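Local coordinates for protein endonuclease V (Homo sapiens, PDB 6OZE) that probably cleaves inosine-containing RNA as a metal-dependent endoribonuclease of the RNase H-like superfamily, at residues A[71-76]-A[104-109]; A[98-103]-A[136-141]. The protein carries 4 engineered substitutions. All coordinates share one frame; numbering follows the deposited sequence.

Contact 1: A[71-76]-A[104-109]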
loop_
_atom_site.group_PDB
_atom_site.type_symbol
_atom_site.label_atom_id
_atom_site.label_comp_id
_atom_site.label_asym_id
_atom_site.label_seq_id
_atom_site.Cartn_x
_atom_site.Cartn_y
_atom_site.Cartn_z
ATOM N N TYR A 71 12.189 -0.329 13.250
ATOM C CA TYR A 71 11.062 -0.019 14.121
ATOM C C TYR A 71 9.922 -0.952 13.766
ATOM O O TYR A 71 9.685 -1.220 12.586
ATOM C CB TYR A 71 10.583 1.425 13.918
ATOM C CG TYR A 71 9.383 1.802 14.766
ATOM C CD1 TYR A 71 9.551 2.251 16.055
ATOM C CD2 TYR A 71 8.090 1.707 14.261
ATOM C CE1 TYR A 71 8.469 2.602 16.838
ATOM C CE2 TYR A 71 6.987 2.059 15.052
ATOM C CZ TYR A 71 7.196 2.498 16.332
ATOM O OH TYR A 71 6.122 2.858 17.134
ATOM N N GLU A 72 9.206 -1.431 14.777
ATOM C CA GLU A 72 8.006 -2.208 14.511
ATOM C C GLU A 72 7.004 -1.993 15.629
ATOM O O GLU A 72 7.374 -1.935 16.806
ATOM C CB GLU A 72 8.312 -3.705 14.363
ATOM C CG GLU A 72 9.012 -4.331 15.546
ATOM C CD GLU A 72 9.413 -5.771 15.283
ATOM O OE1 GLU A 72 9.836 -6.077 14.147
ATOM O OE2 GLU A 72 9.297 -6.597 16.209
ATOM N N GLU A 73 5.733 -1.853 15.252
ATOM C CA GLU A 73 4.670 -1.753 16.242
ATOM C C GLU A 73 3.425 -2.416 15.683
ATOM O O GLU A 73 3.055 -2.174 14.531
ATOM C CB GLU A 73 4.393 -0.294 16.607
ATOM C CG GLU A 73 3.297 -0.114 17.683
ATOM C CD GLU A 73 3.685 -0.647 19.059
ATOM O OE1 GLU A 73 4.892 -0.792 19.344
ATOM O OE2 GLU A 73 2.769 -0.903 19.872
ATOM N N SER A 74 2.780 -3.253 16.502
ATOM C CA SER A 74 1.553 -3.938 16.112
ATOM C C SER A 74 0.536 -3.738 17.220
ATOM O O SER A 74 0.897 -3.730 18.401
ATOM C CB SER A 74 1.777 -5.439 15.974
ATOM O OG SER A 74 2.678 -5.718 14.904
ATOM N N ARG A 75 -0.730 -3.568 16.849
ATOM C CA ARG A 75 -1.783 -3.392 17.842
ATOM C C ARG A 75 -3.037 -4.114 17.386
ATOM O O ARG A 75 -3.450 -3.977 16.232
ATOM C CB ARG A 75 -2.092 -1.906 18.047
ATOM C CG ARG A 75 -0.954 -1.139 18.665
ATOM C CD ARG A 75 -1.431 -0.325 19.845
ATOM N NE ARG A 75 -1.371 1.100 19.550
ATOM C CZ ARG A 75 -0.259 1.820 19.617
ATOM N NH1 ARG A 75 0.883 1.243 19.973
ATOM N NH2 ARG A 75 -0.285 3.115 19.331
ATOM N N MET A 76 -3.660 -4.860 18.297
ATOM C CA MET A 76 -4.982 -5.403 18.022
ATOM C C MET A 76 -6.006 -4.277 18.066
ATOM O O MET A 76 -5.966 -3.414 18.952
ATOM C CB MET A 76 -5.388 -6.448 19.064
ATOM C CG MET A 76 -4.482 -7.668 19.204
ATOM S SD MET A 76 -4.311 -8.609 17.658
ATOM C CE MET A 76 -5.987 -9.196 17.449
ATOM N N ARG A 104 5.713 9.327 15.112
ATOM C CA ARG A 104 6.151 10.705 14.891
ATOM C C ARG A 104 6.451 11.420 16.202
ATOM O O ARG A 104 7.346 12.271 16.256
ATOM C CB ARG A 104 5.091 11.474 14.092
ATOM C CG ARG A 104 5.633 12.670 13.309
ATOM C CD ARG A 104 4.520 13.576 12.771
ATOM N NE ARG A 104 3.595 12.895 11.864
ATOM C CZ ARG A 104 3.702 12.889 10.537
ATOM N NH1 ARG A 104 4.702 13.526 9.942
ATOM N NH2 ARG A 104 2.806 12.246 9.799
ATOM N N GLU A 105 5.726 11.082 17.269
ATOM C CA GLU A 105 5.940 11.706 18.568
ATOM C C GLU A 105 6.942 10.941 19.424
ATOM O O GLU A 105 7.693 11.552 20.193
ATOM C CB GLU A 105 4.605 11.832 19.304
ATOM C CG GLU A 105 3.603 12.720 18.588
ATOM C CD GLU A 105 2.223 12.680 19.215
ATOM O OE1 GLU A 105 2.028 11.924 20.191
ATOM O OE2 GLU A 105 1.330 13.402 18.725
ATOM N N LYS A 106 6.968 9.613 19.306
ATOM C CA LYS A 106 7.847 8.795 20.134
ATOM C C LYS A 106 9.282 8.802 19.613
ATOM O O LYS A 106 10.233 8.968 20.386
ATOM C CB LYS A 106 7.297 7.367 20.213
ATOM C CG LYS A 106 8.216 6.351 20.874
ATOM C CD LYS A 106 7.545 4.983 20.978
ATOM C CE LYS A 106 7.067 4.491 19.621
ATOM N NZ LYS A 106 6.560 3.078 19.649
ATOM N N GLU A 107 9.461 8.630 18.305
ATOM C CA GLU A 107 10.789 8.529 17.698
ATOM C C GLU A 107 10.781 9.182 16.323
ATOM O O GLU A 107 10.850 8.503 15.286
ATOM C CB GLU A 107 11.250 7.074 17.625
ATOM C CG GLU A 107 12.735 6.963 17.394
ATOM C CD GLU A 107 13.502 8.008 18.180
ATOM O OE1 GLU A 107 13.478 7.945 19.428
ATOM O OE2 GLU A 107 14.103 8.906 17.552
ATOM N N PRO A 108 10.717 10.518 16.280
ATOM C CA PRO A 108 10.672 11.211 14.981
ATOM C C PRO A 108 11.880 10.942 14.107
ATOM O O PRO A 108 11.772 11.017 12.877
ATOM C CB PRO A 108 10.568 12.693 15.373
ATOM C CG PRO A 108 11.123 12.759 16.766
ATOM C CD PRO A 108 10.730 11.461 17.413
ATOM N N GLY A 109 13.029 10.624 14.700
ATOM C CA GLY A 109 14.190 10.287 13.901
ATOM C C GLY A 109 14.066 8.990 13.132
ATOM O O GLY A 109 14.921 8.714 12.286
#
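Lys106 and Tyr71 carry this contact. The ammonium of Lys106 meets the phenol oxygen of Tyr71, and Lys106 NZ donates a hydrogen bond of 2.6 Å to Tyr71 OH. NZ lies at the edge of the ring, in its plane. Lys106 NZ is also 3.4 Å from Tyr71 CZ. Lys106 CE follows, 3.1 Å from Tyr71 OH.

The torsions explain the meeting. In Tyr71, CG is anti to the backbone N (chi1 178°), and the ring reaches out from strand 69-78 toward the helix. The lysine chain runs extended from the end of helix 89-106 and then bends at CG-CD (chi3 55°), which carries NZ to the hydroxyl. The backbones stay well apart, with Tyr71 CA and Glu107 CA 9.3 Å from each other.

Glu73 adds a smaller share. Glu73 OE1 stands 4.2 Å from Lys106 NZ, too far for a salt bridge, but the opposite charges probably attract. Glu73 OE2 forms a salt bridge with Arg75 NH1 at 2.9 Å along the same strand. Tyr71 also packs on Leu103 of the helix and on Val61 of the neighbouring strand. A phenylalanine in place of Tyr71 would probably leave the lysine ammonium without its hydroxyl acceptor.

The contact joins strand 69-78, one of the two outermost strands of the sheet, to the C-terminal end of helix 89-106, which packs on strands 69-78 and 54-63. Strand order 3-2-1-4-5, with this helix between strands 69-78 and 115-118 in the chain, is that of the RNase H-like fold. The contact lies at the surface. Its chemistry is polar: one short bond and a nearby carboxylate. The positive charge would probably polarise the phenol and favour its ionised form somewhat, while Glu73 would tend to oppose that shift.

Contact 2: A[98-103]-A[136-141]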
loop_
_atom_site.group_PDB
_atom_site.type_symbol
_atom_site.label_atom_id
_atom_site.label_comp_id
_atom_site.label_asym_id
_atom_site.label_seq_id
_atom_site.Cartn_x
_atom_site.Cartn_y
_atom_site.Cartn_z
ATOM N N GLU A 98 -2.971 6.321 13.416
ATOM C CA GLU A 98 -2.587 6.389 14.820
ATOM C C GLU A 98 -1.198 5.805 15.060
ATOM O O GLU A 98 -0.435 6.317 15.891
ATOM C CB GLU A 98 -3.620 5.652 15.672
ATOM C CG GLU A 98 -3.441 5.834 17.156
ATOM C CD GLU A 98 -3.806 7.236 17.619
ATOM O OE1 GLU A 98 -4.527 7.944 16.882
ATOM O OE2 GLU A 98 -3.371 7.623 18.722
ATOM N N LEU A 99 -0.859 4.719 14.362
ATOM C CA LEU A 99 0.479 4.156 14.518
ATOM C C LEU A 99 1.544 5.112 13.998
ATOM O O LEU A 99 2.606 5.258 14.615
ATOM C CB LEU A 99 0.589 2.815 13.784
ATOM C CG LEU A 99 -0.245 1.673 14.375
ATOM C CD1 LEU A 99 -0.171 0.446 13.439
ATOM C CD2 LEU A 99 0.239 1.331 15.762
ATOM N N VAL A 100 1.283 5.761 12.860
ATOM C CA VAL A 100 2.257 6.705 12.315
ATOM C C VAL A 100 2.444 7.882 13.262
ATOM O O VAL A 100 3.572 8.320 13.523
ATOM C CB VAL A 100 1.830 7.153 10.904
ATOM C CG1 VAL A 100 2.769 8.243 10.387
ATOM C CG2 VAL A 100 1.821 5.967 9.962
ATOM N N GLN A 101 1.342 8.399 13.821
ATOM C CA GLN A 101 1.463 9.526 14.738
ATOM C C GLN A 101 2.197 9.139 16.016
ATOM O O GLN A 101 3.023 9.912 16.518
ATOM C CB GLN A 101 0.093 10.130 15.048
ATOM C CG GLN A 101 0.188 11.444 15.823
ATOM C CD GLN A 101 0.930 12.524 15.043
ATOM O OE1 GLN A 101 0.916 12.539 13.811
ATOM N NE2 GLN A 101 1.586 13.427 15.764
ATOM N N GLN A 102 1.923 7.947 16.557
ATOM C CA GLN A 102 2.687 7.474 17.706
ATOM C C GLN A 102 4.184 7.486 17.412
ATOM O O GLN A 102 4.991 7.949 18.229
ATOM C CB GLN A 102 2.243 6.066 18.103
ATOM C CG GLN A 102 3.171 5.433 19.136
ATOM C CD GLN A 102 2.964 3.941 19.306
ATOM O OE1 GLN A 102 2.317 3.292 18.485
ATOM N NE2 GLN A 102 3.521 3.385 20.379
ATOM N N LEU A 103 4.570 6.981 16.243
ATOM C CA LEU A 103 5.977 7.012 15.857
ATOM C C LEU A 103 6.486 8.449 15.764
ATOM O O LEU A 103 7.559 8.772 16.279
ATOM C CB LEU A 103 6.154 6.277 14.529
ATOM C CG LEU A 103 7.595 6.246 14.011
ATOM C CD1 LEU A 103 8.526 5.641 15.056
ATOM C CD2 LEU A 103 7.660 5.486 12.685
ATOM N N VAL A 136 -2.626 11.006 1.939
ATOM C CA VAL A 136 -3.078 12.392 2.063
ATOM C C VAL A 136 -3.165 12.801 3.529
ATOM O O VAL A 136 -2.814 13.927 3.902
ATOM C CB VAL A 136 -4.418 12.591 1.322
ATOM C CG1 VAL A 136 -5.104 13.873 1.763
ATOM C CG2 VAL A 136 -4.194 12.609 -0.191
ATOM N N LEU A 137 -3.650 11.890 4.384
ATOM C CA LEU A 137 -3.850 12.236 5.789
ATOM C C LEU A 137 -2.539 12.282 6.569
ATOM O O LEU A 137 -2.393 13.125 7.456
ATOM C CB LEU A 137 -4.850 11.270 6.423
ATOM C CG LEU A 137 -6.307 11.466 5.991
ATOM C CD1 LEU A 137 -7.171 10.374 6.598
ATOM C CD2 LEU A 137 -6.835 12.840 6.399
ATOM N N THR A 138 -1.575 11.414 6.250
ATOM C CA THR A 138 -0.250 11.512 6.862
ATOM C C THR A 138 0.635 12.546 6.180
ATOM O O THR A 138 1.651 12.945 6.764
ATOM C CB THR A 138 0.485 10.171 6.804
ATOM O OG1 THR A 138 0.666 9.779 5.441
ATOM C CG2 THR A 138 -0.293 9.088 7.547
ATOM N N ASP A 139 0.261 12.992 4.973
ATOM C CA ASP A 139 1.123 13.798 4.097
ATOM C C ASP A 139 2.493 13.154 3.909
ATOM O O ASP A 139 3.528 13.812 3.985
ATOM C CB ASP A 139 1.248 15.243 4.560
ATOM C CG ASP A 139 1.639 16.176 3.430
ATOM O OD1 ASP A 139 1.325 15.861 2.255
ATOM O OD2 ASP A 139 2.266 17.214 3.716
ATOM N N LEU A 140 2.494 11.848 3.693
ATOM C CA LEU A 140 3.720 11.133 3.400
ATOM C C LEU A 140 3.634 10.539 2.004
ATOM O O LEU A 140 2.554 10.138 1.560
ATOM C CB LEU A 140 3.939 9.984 4.387
ATOM C CG LEU A 140 4.337 10.322 5.824
ATOM C CD1 LEU A 140 4.353 9.043 6.656
ATOM C CD2 LEU A 140 5.697 11.018 5.850
ATOM N N PRO A 141 4.750 10.473 1.285
ATOM C CA PRO A 141 4.779 9.674 0.061
ATOM C C PRO A 141 4.306 8.263 0.359
ATOM O O PRO A 141 4.729 7.633 1.336
ATOM C CB PRO A 141 6.260 9.698 -0.328
ATOM C CG PRO A 141 6.760 11.012 0.228
ATOM C CD PRO A 141 6.042 11.130 1.556
#
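Val100 and Leu140 meet through their methyl ends. Val100 CG1 lies 4.1 Å from Leu140 CD1, and the two side chains point at each other tip to tip. Val100 CG1 is also 4.3 Å from Thr138 CG2. One branch of Val100 therefore serves both partners. It is the branch anti to the backbone N (chi1 174°).

The turn that follows helix 130-138 sets the two partners. Asp139 has positive phi and is the C-prime residue of a Schellman motif. Leu140 N is hydrogen-bonded back to Gly135 O, and Asp139 N makes a weak hydrogen bond to Val136 O. This reversal brings Leu140 in beside Thr138. Thr138 OG1 is hydrogen-bonded mainly to Leu134 O and accepts only a weak hydrogen bond from Leu140 N. With the hydroxyl used there, the methyl is the part of Thr138 that faces Val100.

All three residues are buried. No hydrogen bond crosses between the segments. These helices lead into strands 115-118 and 142-146 of the RNase H-like sheet. The contact is apolar and light: shape and exclusion of water, not directed bonds, join helix 89-106 to the C-terminal end of helix 130-138 and the turn after it.

Overall arrangement
After helix 3-17 and strands 39-47 and 54-63, the chain forms strand 69-78, an outermost strand of the sheet. It then enters helix 89-106, whose C-terminal end returns to that strand and closes the loop of contact 1. Between the two segments of contact 1 the chain has already passed through 98-103, the first half of contact 2. That contact closes later, after strand 115-118, at the end of helix 130-138. The two loops therefore cross. Helix 89-106 is common to both: contact 1 ties it to the sheet edge at the surface, and contact 2 ties it to the next helix in the interior. Their centres are 10 Å apart.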